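Actin-related protein 8 (Homo sapiens, PDB 4FO0) binds ATP with low basal ATPase activity and serves as a proposed core subunit of the INO80 chromatin-remodelling complex, acting in transcription and probably DNA repair. Local coordinates at residues A[239-253]-A[499-511]. Numbering follows the deposited sequence.
With ATP (adenosine-5'-triphosphate), chain C.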
loop_
_atom_site.group_PDB
_atom_site.type_symbol
_atom_site.label_atom_id
_atom_site.label_comp_id
_atom_site.label_asym_id
_atom_site.label_seq_id
_atom_site.Cartn_x
_atom_site.Cartn_y
_atom_site.Cartn_z
ATOM N N ALA A 239 7.405 -9.068 7.612
ATOM C CA ALA A 239 7.157 -9.734 6.349
ATOM C C ALA A 239 7.983 -11.015 6.229
ATOM O O ALA A 239 7.470 -12.031 5.765
ATOM C CB ALA A 239 7.453 -8.802 5.188
ATOM N N THR A 240 9.259 -10.961 6.628
ATOM C CA THR A 240 10.124 -12.140 6.556
ATOM C C THR A 240 9.607 -13.266 7.450
ATOM O O THR A 240 9.612 -14.421 7.040
ATOM C CB THR A 240 11.603 -11.831 6.890
ATOM O OG1 THR A 240 11.722 -11.388 8.245
ATOM C CG2 THR A 240 12.141 -10.761 5.962
ATOM N N TYR A 241 9.151 -12.913 8.657
ATOM C CA TYR A 241 8.526 -13.857 9.579
ATOM C C TYR A 241 7.285 -14.517 8.997
ATOM O O TYR A 241 7.103 -15.726 9.101
ATOM C CB TYR A 241 8.103 -13.152 10.865
ATOM C CG TYR A 241 9.246 -12.673 11.713
ATOM C CD1 TYR A 241 10.537 -13.161 11.524
ATOM C CD2 TYR A 241 9.038 -11.732 12.717
ATOM C CE1 TYR A 241 11.586 -12.714 12.313
ATOM C CE2 TYR A 241 10.077 -11.283 13.505
ATOM C CZ TYR A 241 11.347 -11.778 13.300
ATOM O OH TYR A 241 12.368 -11.320 14.098
ATOM N N GLY A 242 6.411 -13.713 8.410
ATOM C CA GLY A 242 5.155 -14.225 7.899
ATOM C C GLY A 242 5.356 -15.159 6.726
ATOM O O GLY A 242 4.514 -16.007 6.447
ATOM N N SER A 243 6.482 -15.011 6.039
ATOM C CA SER A 243 6.717 -15.754 4.811
ATOM C C SER A 243 7.633 -16.947 5.052
ATOM O O SER A 243 7.632 -17.895 4.277
ATOM C CB SER A 243 7.343 -14.833 3.777
ATOM O OG SER A 243 8.660 -14.524 4.183
ATOM N N GLY A 244 8.415 -16.885 6.125
ATOM C CA GLY A 244 9.316 -17.960 6.483
ATOM C C GLY A 244 10.688 -17.851 5.853
ATOM O O GLY A 244 11.469 -18.802 5.881
ATOM N N LEU A 245 10.985 -16.695 5.278
ATOM C CA LEU A 245 12.301 -16.453 4.692
ATOM C C LEU A 245 13.199 -15.685 5.649
ATOM O O LEU A 245 13.092 -14.463 5.760
ATOM C CB LEU A 245 12.169 -15.669 3.387
ATOM C CG LEU A 245 11.686 -16.454 2.167
ATOM C CD1 LEU A 245 11.023 -17.758 2.576
ATOM C CD2 LEU A 245 10.725 -15.597 1.344
ATOM N N SER A 246 14.092 -16.392 6.333
ATOM C CA SER A 246 14.961 -15.739 7.309
ATOM C C SER A 246 15.833 -14.652 6.671
ATOM O O SER A 246 16.013 -13.579 7.248
ATOM C CB SER A 246 15.830 -16.765 8.052
ATOM O OG SER A 246 16.886 -17.249 7.232
ATOM N N SER A 247 16.384 -14.943 5.493
ATOM C CA SER A 247 17.188 -13.972 4.757
ATOM C C SER A 247 16.593 -13.724 3.383
ATOM O O SER A 247 16.288 -14.663 2.652
ATOM C CB SER A 247 18.642 -14.435 4.620
ATOM O OG SER A 247 19.378 -14.141 5.793
ATOM N N THR A 248 16.441 -12.459 3.020
ATOM C CA THR A 248 15.775 -12.146 1.767
ATOM C C THR A 248 15.748 -10.651 1.538
ATOM O O THR A 248 15.772 -9.861 2.485
ATOM C CB THR A 248 14.315 -12.695 1.779
ATOM O OG1 THR A 248 13.672 -12.433 0.532
ATOM C CG2 THR A 248 13.499 -12.060 2.895
ATOM N N CYS A 249 15.723 -10.261 0.273
ATOM C CA CYS A 249 15.400 -8.888 -0.069
ATOM C C CYS A 249 13.866 -8.742 -0.056
ATOM O O CYS A 249 13.153 -9.530 -0.692
ATOM C CB CYS A 249 15.983 -8.540 -1.435
ATOM S SG CYS A 249 15.651 -6.851 -1.988
ATOM N N ILE A 250 13.362 -7.763 0.694
ATOM C CA ILE A 250 11.921 -7.535 0.803
ATOM C C ILE A 250 11.508 -6.287 0.063
ATOM O O ILE A 250 12.131 -5.231 0.207
ATOM C CB ILE A 250 11.475 -7.278 2.241
ATOM C CG1 ILE A 250 12.207 -8.202 3.185
ATOM C CG2 ILE A 250 9.941 -7.412 2.357
ATOM C CD1 ILE A 250 12.073 -9.648 2.781
ATOM N N VAL A 251 10.428 -6.401 -0.693
ATOM C CA VAL A 251 9.869 -5.254 -1.389
ATOM C C VAL A 251 8.413 -5.151 -0.999
ATOM O O VAL A 251 7.643 -6.076 -1.244
ATOM C CB VAL A 251 9.947 -5.415 -2.913
ATOM C CG1 VAL A 251 9.395 -4.184 -3.578
ATOM C CG2 VAL A 251 11.378 -5.677 -3.351
ATOM N N ASP A 252 8.028 -4.047 -0.370
ATOM C CA ASP A 252 6.624 -3.867 -0.044
ATOM C C ASP A 252 6.052 -2.790 -0.950
ATOM O O ASP A 252 6.331 -1.603 -0.763
ATOM C CB ASP A 252 6.448 -3.506 1.433
ATOM C CG ASP A 252 4.963 -3.352 1.843
ATOM O OD1 ASP A 252 4.119 -2.986 0.989
ATOM O OD2 ASP A 252 4.639 -3.593 3.034
ATOM N N VAL A 253 5.274 -3.201 -1.949
ATOM C CA VAL A 253 4.591 -2.223 -2.791
ATOM C C VAL A 253 3.196 -1.987 -2.257
ATOM O O VAL A 253 2.332 -2.870 -2.323
ATOM C CB VAL A 253 4.485 -2.654 -4.262
ATOM C CG1 VAL A 253 4.166 -1.436 -5.118
ATOM C CG2 VAL A 253 5.770 -3.300 -4.727
ATOM N N LYS A 499 22.844 -14.333 -1.090
ATOM C CA LYS A 499 21.570 -14.682 -0.474
ATOM C C LYS A 499 20.432 -13.782 -0.944
ATOM O O LYS A 499 19.337 -14.262 -1.219
ATOM C CB LYS A 499 21.689 -14.666 1.049
ATOM C CG LYS A 499 22.639 -15.738 1.585
ATOM C CD LYS A 499 22.436 -16.021 3.069
ATOM C CE LYS A 499 22.943 -14.881 3.946
ATOM N NZ LYS A 499 22.541 -15.073 5.375
ATOM N N MET A 500 20.709 -12.485 -1.053
ATOM C CA MET A 500 19.712 -11.501 -1.474
ATOM C C MET A 500 19.276 -11.639 -2.932
ATOM O O MET A 500 18.076 -11.645 -3.212
ATOM C CB MET A 500 20.211 -10.077 -1.220
ATOM C CG MET A 500 20.557 -9.786 0.241
ATOM S SD MET A 500 19.286 -10.358 1.385
ATOM C CE MET A 500 20.050 -10.086 2.975
ATOM N N TYR A 501 20.231 -11.736 -3.859
ATOM C CA TYR A 501 19.881 -11.918 -5.270
ATOM C C TYR A 501 19.075 -13.188 -5.423
ATOM O O TYR A 501 18.135 -13.235 -6.210
ATOM C CB TYR A 501 21.107 -12.019 -6.184
ATOM C CG TYR A 501 21.908 -10.753 -6.343
ATOM C CD1 TYR A 501 21.427 -9.683 -7.082
ATOM C CD2 TYR A 501 23.165 -10.634 -5.767
ATOM C CE1 TYR A 501 22.173 -8.511 -7.227
ATOM C CE2 TYR A 501 23.916 -9.477 -5.902
ATOM C CZ TYR A 501 23.417 -8.418 -6.635
ATOM O OH TYR A 501 24.175 -7.272 -6.760
ATOM N N SER A 502 19.367 -14.154 -4.601
ATOM C CA SER A 502 18.801 -15.449 -4.762
ATOM C C SER A 502 17.381 -15.494 -4.244
ATOM O O SER A 502 16.634 -16.382 -4.541
ATOM C CB SER A 502 19.703 -16.449 -4.063
ATOM O OG SER A 502 19.006 -17.203 -3.115
ATOM N N SER A 503 17.017 -14.510 -3.457
ATOM C CA SER A 503 15.695 -14.455 -2.844
ATOM C C SER A 503 15.135 -13.041 -2.738
ATOM O O SER A 503 15.538 -12.261 -1.872
ATOM C CB SER A 503 15.743 -15.089 -1.453
ATOM O OG SER A 503 14.482 -15.019 -0.816
ATOM N N ILE A 504 14.193 -12.723 -3.616
ATOM C CA ILE A 504 13.490 -11.441 -3.546
ATOM C C ILE A 504 12.000 -11.637 -3.255
ATOM O O ILE A 504 11.243 -12.179 -4.069
ATOM C CB ILE A 504 13.675 -10.634 -4.827
ATOM C CG1 ILE A 504 15.169 -10.402 -5.068
ATOM C CG2 ILE A 504 12.948 -9.318 -4.724
ATOM C CD1 ILE A 504 15.572 -10.443 -6.535
ATOM N N LEU A 505 11.589 -11.216 -2.069
ATOM C CA LEU A 505 10.205 -11.370 -1.650
ATOM C C LEU A 505 9.415 -10.109 -1.965
ATOM O O LEU A 505 9.843 -8.994 -1.644
ATOM C CB LEU A 505 10.155 -11.646 -0.162
ATOM C CG LEU A 505 8.773 -11.717 0.460
ATOM C CD1 LEU A 505 7.970 -12.815 -0.217
ATOM C CD2 LEU A 505 8.895 -11.924 1.971
ATOM N N VAL A 506 8.273 -10.278 -2.615
ATOM C CA VAL A 506 7.438 -9.126 -2.928
ATOM C C VAL A 506 6.092 -9.151 -2.216
ATOM O O VAL A 506 5.279 -10.068 -2.372
ATOM C CB VAL A 506 7.246 -8.927 -4.426
ATOM C CG1 VAL A 506 6.321 -7.742 -4.663
ATOM C CG2 VAL A 506 8.587 -8.690 -5.074
ATOM N N VAL A 507 5.861 -8.094 -1.462
ATOM C CA VAL A 507 4.767 -8.051 -0.525
ATOM C C VAL A 507 3.857 -6.804 -0.721
ATOM O O VAL A 507 4.209 -5.861 -1.445
ATOM C CB VAL A 507 5.376 -8.173 0.872
ATOM C CG1 VAL A 507 5.111 -6.951 1.701
ATOM C CG2 VAL A 507 4.932 -9.461 1.529
ATOM N N GLY A 508 2.670 -6.822 -0.116
ATOM C CA GLY A 508 1.714 -5.743 -0.289
ATOM C C GLY A 508 0.888 -5.851 -1.566
ATOM O O GLY A 508 1.097 -6.740 -2.375
ATOM N N GLY A 509 -0.049 -4.932 -1.763
ATOM C CA GLY A 509 -1.011 -5.068 -2.836
ATOM C C GLY A 509 -0.548 -4.495 -4.156
ATOM O O GLY A 509 -1.017 -4.904 -5.219
ATOM N N GLY A 510 0.384 -3.551 -4.080
ATOM C CA GLY A 510 0.741 -2.716 -5.216
ATOM C C GLY A 510 1.212 -3.468 -6.447
ATOM O O GLY A 510 1.051 -2.988 -7.558
ATOM N N LEU A 511 1.810 -4.640 -6.265
ATOM C CA LEU A 511 2.323 -5.371 -7.419
ATOM C C LEU A 511 1.562 -6.676 -7.639
ATOM O O LEU A 511 2.126 -7.669 -8.076
ATOM C CB LEU A 511 3.836 -5.608 -7.305
ATOM C CG LEU A 511 4.604 -5.726 -8.624
ATOM C CD1 LEU A 511 4.796 -4.360 -9.287
ATOM C CD2 LEU A 511 5.938 -6.385 -8.392
HETATM P PG ATP C . 1.151 1.865 1.782
HETATM O O1G ATP C . 1.858 0.566 2.055
HETATM O O2G ATP C . 0.977 2.769 2.978
HETATM O O3G ATP C . 1.606 2.604 0.541
HETATM P PB ATP C . -1.211 0.186 1.997
HETATM O O1B ATP C . -2.581 0.768 2.218
HETATM O O2B ATP C . -0.482 -0.651 3.038
HETATM O O3B ATP C . -0.343 1.414 1.427
HETATM P PA ATP C . -1.710 -2.146 0.429
HETATM O O1A ATP C . -3.092 -2.281 1.014
HETATM O O2A ATP C . -0.599 -3.100 0.785
HETATM O O3A ATP C . -1.250 -0.626 0.612
HETATM O "O5'" ATP C . -1.877 -2.169 -1.158
HETATM C "C5'" ATP C . -2.864 -1.320 -1.722
HETATM C "C4'" ATP C . -2.664 -1.291 -3.217
HETATM O "O4'" ATP C . -2.772 -2.626 -3.688
HETATM C "C3'" ATP C . -3.730 -0.485 -3.941
HETATM O "O3'" ATP C . -3.107 0.417 -4.861
HETATM C "C2'" ATP C . -4.532 -1.523 -4.688
HETATM O "O2'" ATP C . -5.056 -1.042 -5.916
HETATM C "C1'" ATP C . -3.476 -2.573 -4.923
HETATM N N9 ATP C . -4.087 -3.853 -5.313
HETATM C C8 ATP C . -4.880 -4.619 -4.551
HETATM N N7 ATP C . -5.274 -5.722 -5.232
HETATM C C5 ATP C . -4.722 -5.662 -6.449
HETATM C C6 ATP C . -4.744 -6.500 -7.658
HETATM N N6 ATP C . -5.455 -7.655 -7.664
HETATM N N1 ATP C . -4.030 -6.069 -8.732
HETATM C C2 ATP C . -3.326 -4.920 -8.722
HETATM N N3 ATP C . -3.276 -4.103 -7.649
HETATM C C4 ATP C . -3.939 -4.419 -6.506
#
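Val507 CG1 lies over one face of the Asp252 carboxylate, 3.6 Å from Asp252 CG, while Asp252 OD1 makes a long, weak ion pair with Lys257; a magnesium ion lies about 4 Å from the side chain. This is the nucleotide-binding end of an actin-fold sheet, where strands 247-253 and 503-507 run parallel as neighbours. Their backbones alternate donors and acceptors, for instance Leu505 N to Cys249 O (2.7 Å) and Val251 N to Leu505 O (2.8 Å). Val251 sits beside Ile504 and Val506, its branched side chain suiting both the extended backbone and the layer beneath helix 480-489. On the face shared with Asp252, Leu505 extends with CG anti to its backbone N (chi1 175°), carrying CD2 to Ser243 on helix 235-243 and to 4.2 Å from Leu245 CD2. At the far end, small hydroxyls fit: Thr248 OG1 and Ser503 OG share a hydrogen bond of 3.0 Å. Beyond the strands, glycines suit a tight turn against ATP. Gly508 takes a positive phi (82°) that glycine tolerates. Gly509 N bonds ATP O2A at 3.2 Å, its bare CA leaving room for sugar oxygen O4'. Gly510 N reaches Val253 O (2.7 Å) from above the carbonyl plane.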